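Long-range contacts in Exo-poly-alpha-D-galacturonosidase (Thermotoga maritima, PDB 3JUR), which probably hydrolyses the alpha-1,4-linked galacturonic acid chains of pectin, working from their ends, as a hyperthermoactive exopolygalacturonase of glycosyl hydrolase family 28: residues 201-206 with 227-232; 289-294 with 318-323; 341-346 with 376-381. One frame throughout, in Å; residues are numbered along the deposited sequence.

Contact 1. Residues 201-206 with 227-232; sequences VLVEGV and RNIEIS
E204 takes the crowded first rotamer, CG held between the backbone N and the carbonyl carbon (chi1 64°), and runs extended from there, whereas R227 is bent at its second and third torsions. The two side chains leave the same sheet face side by side, and the bends swing the guanidinium toward the strand that carries E204. There NH1 of R227 makes a salt bridge to OE2 of E204 at 2.9 Å. The bond is nearly straight (163° at the hydrogen) and lies in the guanidinium plane, but it meets OE2 from above the carboxylate plane; the two planes are 46° apart. L202 CD1 covers one guanidinium face toward its rim, 3.9 Å from NH1 of R227. An alanine in place of R227 would remove this salt bridge and probably loosen the packing over L202, leaving the carboxylate of E204 less well compensated.

Beneath the charges the backbones pair in parallel: R227 N donates to V203 O at 2.9 Å, and G205 N returns a weak bond to R227 O. Both chains then turn, G205 with a positive phi, and pairing resumes where E230 N reaches V206 O at 3.0 Å. At this corner I229 lays CG2 against the turn of 201-206, 3.9 Å from V203 CG1 and 4.2 Å from V206 CG2.

NH1 of R227 has a second carboxylate, that of E20 near the N terminus. Strand 125-128 flanks 201-206 on the preceding turn of the beta-helix, while beyond the corner E230 and I231 pack between strands 207-209 and 255-258.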
loop_
_atom_site.group_PDB
_atom_site.type_symbol
_atom_site.label_atom_id
_atom_site.label_comp_id
_atom_site.label_asym_id
_atom_site.label_seq_id
_atom_site.Cartn_x
_atom_site.Cartn_y
_atom_site.Cartn_z
ATOM N N VAL D 201 -20.386 -42.537 11.382
ATOM C CA VAL D 201 -19.370 -43.070 10.491
ATOM C C VAL D 201 -18.043 -42.388 10.780
ATOM O O VAL D 201 -17.988 -41.169 10.958
ATOM C CB VAL D 201 -19.766 -42.864 9.004
ATOM C CG1 VAL D 201 -18.604 -43.179 8.079
ATOM C CG2 VAL D 201 -20.984 -43.717 8.644
ATOM N N LEU D 202 -16.982 -43.182 10.834
ATOM C CA LEU D 202 -15.633 -42.672 11.037
ATOM C C LEU D 202 -14.704 -43.230 9.968
ATOM O O LEU D 202 -14.708 -44.426 9.711
ATOM C CB LEU D 202 -15.128 -43.058 12.433
ATOM C CG LEU D 202 -13.652 -42.854 12.790
ATOM C CD1 LEU D 202 -13.269 -41.385 12.772
ATOM C CD2 LEU D 202 -13.351 -43.459 14.155
ATOM N N VAL D 203 -13.928 -42.357 9.335
ATOM C CA VAL D 203 -12.831 -42.778 8.470
ATOM C C VAL D 203 -11.575 -42.070 8.960
ATOM O O VAL D 203 -11.524 -40.829 8.991
ATOM C CB VAL D 203 -13.068 -42.419 6.974
ATOM C CG1 VAL D 203 -11.852 -42.821 6.111
ATOM C CG2 VAL D 203 -14.345 -43.061 6.443
ATOM N N GLU D 204 -10.567 -42.846 9.346
ATOM C CA GLU D 204 -9.350 -42.260 9.901
ATOM C C GLU D 204 -8.085 -43.020 9.532
ATOM O O GLU D 204 -8.123 -44.224 9.284
ATOM C CB GLU D 204 -9.456 -42.104 11.429
ATOM C CG GLU D 204 -9.572 -43.414 12.213
ATOM C CD GLU D 204 -9.392 -43.229 13.719
ATOM O OE1 GLU D 204 -9.223 -44.241 14.433
ATOM O OE2 GLU D 204 -9.404 -42.074 14.193
ATOM N N GLY D 205 -6.970 -42.298 9.482
ATOM C CA GLY D 205 -5.651 -42.915 9.387
ATOM C C GLY D 205 -5.197 -43.333 7.998
ATOM O O GLY D 205 -4.041 -43.130 7.639
ATOM N N VAL D 206 -6.103 -43.920 7.221
ATOM C CA VAL D 206 -5.743 -44.574 5.955
ATOM C C VAL D 206 -5.280 -43.628 4.846
ATOM O O VAL D 206 -5.649 -42.452 4.815
ATOM C CB VAL D 206 -6.897 -45.467 5.426
ATOM C CG1 VAL D 206 -7.182 -46.607 6.399
ATOM C CG2 VAL D 206 -8.157 -44.639 5.159
ATOM N N ARG D 227 -10.838 -38.001 9.456
ATOM C CA ARG D 227 -9.761 -37.376 10.196
ATOM C C ARG D 227 -8.454 -38.123 9.979
ATOM O O ARG D 227 -8.445 -39.351 9.898
ATOM C CB ARG D 227 -10.176 -37.279 11.679
ATOM C CG ARG D 227 -9.224 -37.840 12.699
ATOM C CD ARG D 227 -9.911 -38.904 13.564
ATOM N NE ARG D 227 -10.868 -38.364 14.530
ATOM C CZ ARG D 227 -11.367 -39.041 15.568
ATOM N NH1 ARG D 227 -11.008 -40.301 15.808
ATOM N NH2 ARG D 227 -12.228 -38.451 16.379
ATOM N N ASN D 228 -7.367 -37.367 9.857
ATOM C CA ASN D 228 -6.014 -37.916 9.688
ATOM C C ASN D 228 -5.851 -38.947 8.563
ATOM O O ASN D 228 -5.095 -39.911 8.695
ATOM C CB ASN D 228 -5.457 -38.445 11.025
ATOM C CG ASN D 228 -5.305 -37.346 12.063
ATOM O OD1 ASN D 228 -6.173 -37.169 12.926
ATOM N ND2 ASN D 228 -4.217 -36.578 11.969
ATOM N N ILE D 229 -6.550 -38.724 7.456
ATOM C CA ILE D 229 -6.369 -39.542 6.260
ATOM C C ILE D 229 -5.536 -38.806 5.209
ATOM O O ILE D 229 -5.384 -37.583 5.264
ATOM C CB ILE D 229 -7.717 -39.990 5.634
ATOM C CG1 ILE D 229 -8.474 -38.797 5.048
ATOM C CG2 ILE D 229 -8.568 -40.753 6.645
ATOM C CD1 ILE D 229 -9.256 -39.136 3.822
ATOM N N GLU D 230 -4.983 -39.561 4.264
ATOM C CA GLU D 230 -4.338 -38.964 3.114
ATOM C C GLU D 230 -4.979 -39.429 1.816
ATOM O O GLU D 230 -5.081 -40.631 1.568
ATOM C CB GLU D 230 -2.839 -39.255 3.087
ATOM C CG GLU D 230 -2.149 -38.542 1.918
ATOM C CD GLU D 230 -0.668 -38.832 1.786
ATOM O OE1 GLU D 230 -0.089 -39.502 2.666
ATOM O OE2 GLU D 230 -0.077 -38.362 0.792
ATOM N N ILE D 231 -5.419 -38.465 1.007
ATOM C CA ILE D 231 -5.838 -38.726 -0.365
ATOM C C ILE D 231 -4.698 -38.345 -1.293
ATOM O O ILE D 231 -4.187 -37.217 -1.240
ATOM C CB ILE D 231 -7.079 -37.887 -0.784
ATOM C CG1 ILE D 231 -8.258 -38.078 0.186
ATOM C CG2 ILE D 231 -7.477 -38.197 -2.236
ATOM C CD1 ILE D 231 -8.863 -39.435 0.166
ATOM N N SER D 232 -4.315 -39.286 -2.149
ATOM C CA SER D 232 -3.308 -39.047 -3.169
ATOM C C SER D 232 -3.715 -39.764 -4.455
ATOM O O SER D 232 -3.331 -40.909 -4.687
ATOM C CB SER D 232 -1.942 -39.519 -2.687
ATOM O OG SER D 232 -0.967 -39.310 -3.685
#

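Contact 2. Residues 289-294 with 318-323; sequences LVISQA and VYMNVE
Strands 289-291 and 318-320 run parallel with their axes only 3° apart and 4.7 Å from each other at closest approach. Three hydrogen bonds zip them together, each nearly along the C=O axis of its acceptor. V290 uses both its backbone groups: its N donates to V318 O at 2.8 Å, and its O accepts from M320 N at 2.7 Å. S292 N then binds M320 O, carrying the ladder one residue past the end of the first strand. N321 turns with a positive phi, and beyond it V322 CA-H points to S292 O.

Residues level with each other stack along the ladder, apolar on apolar. On one face L289 CD1 rests 3.6 Å from V318 CG1, both side chains pointing the same way, and I291 lies alongside M320 with CG1 near the sulfur. On the other face V290 divides its branches: CG2 meets CD1 of the Y319 ring obliquely at 3.6 Å, while CG1, anti to the backbone N, meets V322 CG1 at the same distance and at about a right angle. Past the turn, water takes over from direct bonding. One water donates to both Q293 O and N321 O; a second donates to Q293 O and, at 2.5 Å, to OE2 of E323. The hydroxyl of S292 is held by D257.

L289 and V318 pack on M320 of a neighbouring subunit, and M320 on V318 of that subunit, so the L289-V318-M320 face is part of the tetramer interface. Parallel strands stacked in register from one turn to the next are characteristic of the parallel beta-helix, the fold of family 28.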
loop_
_atom_site.group_PDB
_atom_site.type_symbol
_atom_site.label_atom_id
_atom_site.label_comp_id
_atom_site.label_asym_id
_atom_site.label_seq_id
_atom_site.Cartn_x
_atom_site.Cartn_y
_atom_site.Cartn_z
ATOM N N LEU D 289 -4.642 -29.969 5.161
ATOM C CA LEU D 289 -3.546 -29.558 4.304
ATOM C C LEU D 289 -3.732 -30.108 2.894
ATOM O O LEU D 289 -3.787 -31.322 2.696
ATOM C CB LEU D 289 -2.201 -30.009 4.892
ATOM C CG LEU D 289 -0.924 -29.771 4.076
ATOM C CD1 LEU D 289 -0.703 -28.267 3.789
ATOM C CD2 LEU D 289 0.295 -30.387 4.752
ATOM N N VAL D 290 -3.852 -29.204 1.925
ATOM C CA VAL D 290 -3.895 -29.588 0.519
ATOM C C VAL D 290 -2.614 -29.087 -0.143
ATOM O O VAL D 290 -2.379 -27.885 -0.204
ATOM C CB VAL D 290 -5.140 -29.001 -0.216
ATOM C CG1 VAL D 290 -5.210 -29.499 -1.685
ATOM C CG2 VAL D 290 -6.429 -29.337 0.532
ATOM N N ILE D 291 -1.771 -30.001 -0.608
ATOM C CA ILE D 291 -0.638 -29.611 -1.460
ATOM C C ILE D 291 -0.838 -30.322 -2.785
ATOM O O ILE D 291 -0.563 -31.518 -2.913
ATOM C CB ILE D 291 0.747 -29.943 -0.846
ATOM C CG1 ILE D 291 0.890 -29.314 0.546
ATOM C CG2 ILE D 291 1.869 -29.491 -1.789
ATOM C CD1 ILE D 291 2.165 -29.727 1.298
ATOM N N SER D 292 -1.358 -29.582 -3.759
ATOM C CA SER D 292 -1.895 -30.211 -4.954
ATOM C C SER D 292 -2.011 -29.257 -6.138
ATOM O O SER D 292 -2.965 -28.482 -6.237
ATOM C CB SER D 292 -3.263 -30.823 -4.629
ATOM O OG SER D 292 -3.777 -31.544 -5.730
ATOM N N GLN D 293 -1.034 -29.326 -7.034
ATOM C CA GLN D 293 -1.095 -28.635 -8.317
ATOM C C GLN D 293 -2.366 -29.007 -9.091
ATOM O O GLN D 293 -3.003 -28.146 -9.712
ATOM C CB GLN D 293 0.136 -28.989 -9.151
ATOM C CG GLN D 293 0.157 -28.353 -10.523
ATOM C CD GLN D 293 1.094 -27.177 -10.594
ATOM O OE1 GLN D 293 2.232 -27.314 -11.066
ATOM N NE2 GLN D 293 0.637 -26.008 -10.118
ATOM N N ALA D 294 -2.735 -30.288 -9.024
ATOM C CA ALA D 294 -3.869 -30.825 -9.773
ATOM C C ALA D 294 -5.253 -30.428 -9.234
ATOM O O ALA D 294 -6.237 -30.472 -9.980
ATOM C CB ALA D 294 -3.749 -32.358 -9.879
ATOM N N VAL D 318 -4.838 -25.140 5.138
ATOM C CA VAL D 318 -3.713 -24.687 4.332
ATOM C C VAL D 318 -3.797 -25.301 2.935
ATOM O O VAL D 318 -3.832 -26.523 2.795
ATOM C CB VAL D 318 -2.368 -25.025 4.999
ATOM C CG1 VAL D 318 -1.197 -24.687 4.058
ATOM C CG2 VAL D 318 -2.224 -24.258 6.331
ATOM N N TYR D 319 -3.825 -24.438 1.920
ATOM C CA TYR D 319 -3.949 -24.855 0.522
ATOM C C TYR D 319 -2.719 -24.405 -0.249
ATOM O O TYR D 319 -2.354 -23.233 -0.209
ATOM C CB TYR D 319 -5.209 -24.247 -0.097
ATOM C CG TYR D 319 -6.472 -24.541 0.698
ATOM C CD1 TYR D 319 -7.083 -25.791 0.636
ATOM C CD2 TYR D 319 -7.032 -23.581 1.521
ATOM C CE1 TYR D 319 -8.246 -26.066 1.367
ATOM C CE2 TYR D 319 -8.193 -23.840 2.249
ATOM C CZ TYR D 319 -8.791 -25.083 2.163
ATOM O OH TYR D 319 -9.925 -25.333 2.889
ATOM N N MET D 320 -2.063 -25.337 -0.925
ATOM C CA MET D 320 -0.837 -25.026 -1.648
ATOM C C MET D 320 -0.904 -25.521 -3.087
ATOM O O MET D 320 -1.222 -26.687 -3.321
ATOM C CB MET D 320 0.370 -25.654 -0.955
ATOM C CG MET D 320 0.748 -25.000 0.369
ATOM S SD MET D 320 2.301 -25.628 1.063
ATOM C CE MET D 320 3.345 -25.717 -0.379
ATOM N N ASN D 321 -0.603 -24.621 -4.028
ATOM C CA ASN D 321 -0.481 -24.918 -5.472
ATOM C C ASN D 321 -1.817 -25.187 -6.173
ATOM O O ASN D 321 -1.844 -25.480 -7.376
ATOM C CB ASN D 321 0.514 -26.064 -5.751
ATOM C CG ASN D 321 1.859 -25.883 -5.047
ATOM O OD1 ASN D 321 2.383 -24.782 -4.950
ATOM N ND2 ASN D 321 2.425 -26.984 -4.563
ATOM N N VAL D 322 -2.911 -25.063 -5.424
ATOM C CA VAL D 322 -4.258 -25.391 -5.910
ATOM C C VAL D 322 -4.749 -24.405 -6.963
ATOM O O VAL D 322 -4.261 -23.273 -7.044
ATOM C CB VAL D 322 -5.287 -25.480 -4.749
ATOM C CG1 VAL D 322 -4.828 -26.505 -3.708
ATOM C CG2 VAL D 322 -5.528 -24.098 -4.093
ATOM N N GLU D 323 -5.714 -24.828 -7.775
ATOM C CA GLU D 323 -6.260 -23.929 -8.786
ATOM C C GLU D 323 -7.063 -22.810 -8.145
ATOM O O GLU D 323 -6.999 -21.659 -8.595
ATOM C CB GLU D 323 -7.126 -24.684 -9.797
ATOM C CG GLU D 323 -6.334 -25.564 -10.758
ATOM C CD GLU D 323 -7.213 -26.219 -11.819
ATOM O OE1 GLU D 323 -8.437 -25.967 -11.832
ATOM O OE2 GLU D 323 -6.675 -26.986 -12.650
HETATM O O HOH W 1 -2.812 -25.437 -9.892
HETATM O O HOH W 2 -4.366 -27.968 -12.203
#

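Contact 3. Residues 341-346 with 376-381; sequences IFFIDN and VFVKNL
Two neighbouring rungs of the parallel beta-helix meet here, strands 341-344 and 376-379, with axes 8° apart and every residue from I341 to N346 level with one from V376 to L381. The backbone bonds come first. I341 O accepts from F377 N, and F377 O from F343 N at 2.8 Å, both almost straight along the carbonyl. K379 N reaches F343 O from above the carbonyl plane instead, and D345 N closes the ladder on K379 O. Water 3 lies beside this end, donating to F343 O and K379 O and accepting from N346 N, so that F343 O is gripped by two donors.

The polar side-chain link is at the turn, where D345 and N380 share the left-handed backbone conformation. N380 ND2 donates to OD1 of D345 at 2.8 Å, with the donor's amide plane almost perpendicular (81°) to the carboxylate it meets. K379 extends its amine away from this strand pair to a salt bridge with E5.

Apolar packing occupies both faces. F342 and F377 have the same first rotamer, CG anti to the carbonyl carbon, and lie side by side as a strongly offset pair: planes 23° apart, centroids separated by 5.0 Å, little overlap. The tight point is F342 CE1 against F377 CD2, at 3.2 Å. Helix 6-16 covers F342. On the same face I344 lays CD1 against K379 CB at 3.7 Å. On the opposite face F343 turns its ring edge to V378 CG1 and to L381 CD1, which is 4.1 Å from CE2 of F343. The amide of N346 is fixed at both ends, OD1 accepting from N317 N and ND2 donating to A314 O, and its ND2 stands over the centre of the F343 ring, 3.2 Å above the plane.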
loop_
_atom_site.group_PDB
_atom_site.type_symbol
_atom_site.label_atom_id
_atom_site.label_comp_id
_atom_site.label_asym_id
_atom_site.label_seq_id
_atom_site.Cartn_x
_atom_site.Cartn_y
_atom_site.Cartn_z
ATOM N N ILE D 341 -21.802 -19.742 4.150
ATOM C CA ILE D 341 -20.548 -20.448 3.942
ATOM C C ILE D 341 -19.451 -19.574 4.548
ATOM O O ILE D 341 -19.326 -18.388 4.201
ATOM C CB ILE D 341 -20.262 -20.713 2.422
ATOM C CG1 ILE D 341 -21.504 -21.264 1.702
ATOM C CG2 ILE D 341 -19.045 -21.655 2.242
ATOM C CD1 ILE D 341 -22.018 -22.635 2.211
ATOM N N PHE D 342 -18.676 -20.156 5.461
ATOM C CA PHE D 342 -17.681 -19.418 6.224
ATOM C C PHE D 342 -16.289 -19.965 5.967
ATOM O O PHE D 342 -16.007 -21.120 6.267
ATOM C CB PHE D 342 -18.004 -19.475 7.726
ATOM C CG PHE D 342 -19.297 -18.817 8.087
ATOM C CD1 PHE D 342 -19.321 -17.500 8.521
ATOM C CD2 PHE D 342 -20.497 -19.511 7.975
ATOM C CE1 PHE D 342 -20.520 -16.883 8.854
ATOM C CE2 PHE D 342 -21.708 -18.896 8.295
ATOM C CZ PHE D 342 -21.720 -17.586 8.737
ATOM N N PHE D 343 -15.429 -19.113 5.419
ATOM C CA PHE D 343 -14.079 -19.479 5.004
ATOM C C PHE D 343 -13.127 -18.616 5.831
ATOM O O PHE D 343 -12.802 -17.492 5.442
ATOM C CB PHE D 343 -13.923 -19.216 3.495
ATOM C CG PHE D 343 -12.743 -19.894 2.862
ATOM C CD1 PHE D 343 -12.726 -21.280 2.683
ATOM C CD2 PHE D 343 -11.656 -19.148 2.416
ATOM C CE1 PHE D 343 -11.624 -21.911 2.084
ATOM C CE2 PHE D 343 -10.561 -19.761 1.822
ATOM C CZ PHE D 343 -10.547 -21.145 1.646
ATOM N N ILE D 344 -12.698 -19.148 6.978
ATOM C CA ILE D 344 -12.054 -18.356 8.034
ATOM C C ILE D 344 -10.660 -18.860 8.378
ATOM O O ILE D 344 -10.460 -20.062 8.549
ATOM C CB ILE D 344 -12.888 -18.416 9.363
ATOM C CG1 ILE D 344 -14.388 -18.201 9.103
ATOM C CG2 ILE D 344 -12.345 -17.436 10.424
ATOM C CD1 ILE D 344 -14.751 -16.837 8.549
ATOM N N ASP D 345 -9.716 -17.931 8.533
ATOM C CA ASP D 345 -8.349 -18.236 9.005
ATOM C C ASP D 345 -7.563 -19.166 8.083
ATOM O O ASP D 345 -6.706 -19.918 8.536
ATOM C CB ASP D 345 -8.370 -18.818 10.432
ATOM C CG ASP D 345 -8.979 -17.868 11.436
ATOM O OD1 ASP D 345 -8.877 -16.635 11.234
ATOM O OD2 ASP D 345 -9.562 -18.352 12.434
ATOM N N ASN D 346 -7.843 -19.097 6.790
ATOM C CA ASN D 346 -7.203 -19.997 5.840
ATOM C C ASN D 346 -5.979 -19.386 5.193
ATOM O O ASN D 346 -5.841 -18.163 5.143
ATOM C CB ASN D 346 -8.210 -20.474 4.796
ATOM C CG ASN D 346 -9.320 -21.313 5.408
ATOM O OD1 ASN D 346 -9.061 -22.339 6.026
ATOM N ND2 ASN D 346 -10.561 -20.877 5.237
ATOM N N VAL D 376 -21.798 -15.356 1.975
ATOM C CA VAL D 376 -20.515 -16.040 1.966
ATOM C C VAL D 376 -19.516 -15.102 2.634
ATOM O O VAL D 376 -19.427 -13.913 2.284
ATOM C CB VAL D 376 -20.057 -16.414 0.524
ATOM C CG1 VAL D 376 -18.733 -17.200 0.550
ATOM C CG2 VAL D 376 -21.138 -17.225 -0.200
ATOM N N PHE D 377 -18.790 -15.637 3.613
ATOM C CA PHE D 377 -17.917 -14.837 4.460
ATOM C C PHE D 377 -16.492 -15.375 4.451
ATOM O O PHE D 377 -16.238 -16.539 4.794
ATOM C CB PHE D 377 -18.485 -14.758 5.890
ATOM C CG PHE D 377 -19.932 -14.349 5.936
ATOM C CD1 PHE D 377 -20.294 -13.007 5.835
ATOM C CD2 PHE D 377 -20.938 -15.307 6.046
ATOM C CE1 PHE D 377 -21.644 -12.625 5.851
ATOM C CE2 PHE D 377 -22.287 -14.936 6.067
ATOM C CZ PHE D 377 -22.637 -13.591 5.967
ATOM N N VAL D 378 -15.574 -14.519 4.009
ATOM C CA VAL D 378 -14.161 -14.823 4.001
ATOM C C VAL D 378 -13.540 -13.884 5.026
ATOM O O VAL D 378 -13.682 -12.657 4.945
ATOM C CB VAL D 378 -13.516 -14.618 2.603
ATOM C CG1 VAL D 378 -12.003 -14.854 2.665
ATOM C CG2 VAL D 378 -14.137 -15.545 1.563
ATOM N N LYS D 379 -12.871 -14.453 6.016
ATOM C CA LYS D 379 -12.250 -13.626 7.034
ATOM C C LYS D 379 -10.885 -14.182 7.372
ATOM O O LYS D 379 -10.720 -15.402 7.539
ATOM C CB LYS D 379 -13.151 -13.535 8.272
ATOM C CG LYS D 379 -12.439 -13.144 9.552
ATOM C CD LYS D 379 -12.811 -11.778 10.025
ATOM C CE LYS D 379 -14.069 -11.817 10.851
ATOM N NZ LYS D 379 -14.242 -10.554 11.620
ATOM N N ASN D 380 -9.908 -13.286 7.477
ATOM C CA ASN D 380 -8.526 -13.664 7.808
ATOM C C ASN D 380 -7.928 -14.674 6.827
ATOM O O ASN D 380 -7.304 -15.658 7.229
ATOM C CB ASN D 380 -8.407 -14.159 9.262
ATOM C CG ASN D 380 -6.976 -14.136 9.777
ATOM O OD1 ASN D 380 -6.188 -13.264 9.408
ATOM N ND2 ASN D 380 -6.632 -15.101 10.634
ATOM N N LEU D 381 -8.140 -14.422 5.536
ATOM C CA LEU D 381 -7.483 -15.192 4.485
ATOM C C LEU D 381 -6.152 -14.542 4.149
ATOM O O LEU D 381 -6.051 -13.317 4.016
ATOM C CB LEU D 381 -8.371 -15.301 3.234
ATOM C CG LEU D 381 -7.773 -15.813 1.905
ATOM C CD1 LEU D 381 -7.348 -17.287 2.009
ATOM C CD2 LEU D 381 -8.759 -15.613 0.763
HETATM O O HOH W 3 -10.037 -17.445 5.306
#

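In the fold
From the N terminus the three contacts follow in series, none nesting in or crossing another. Contact 1 closes a loop of 20 intervening residues, contact 2 one of 23 and contact 3 one of 29, each loop containing strands and no helix, as expected for turns of a beta-helix. Each therefore ties one turn to the next. Contacts 1 and 2 have centres 18 Å apart and do not touch. Contacts 2 and 3 do: strands 309-320 and 337-349 are neighbours, and Y319 CE2 packs 3.6 Å from F343 CZ. Contact 2 adjoins another subunit, whereas contact 3 lies under the N-terminal helix 6-16.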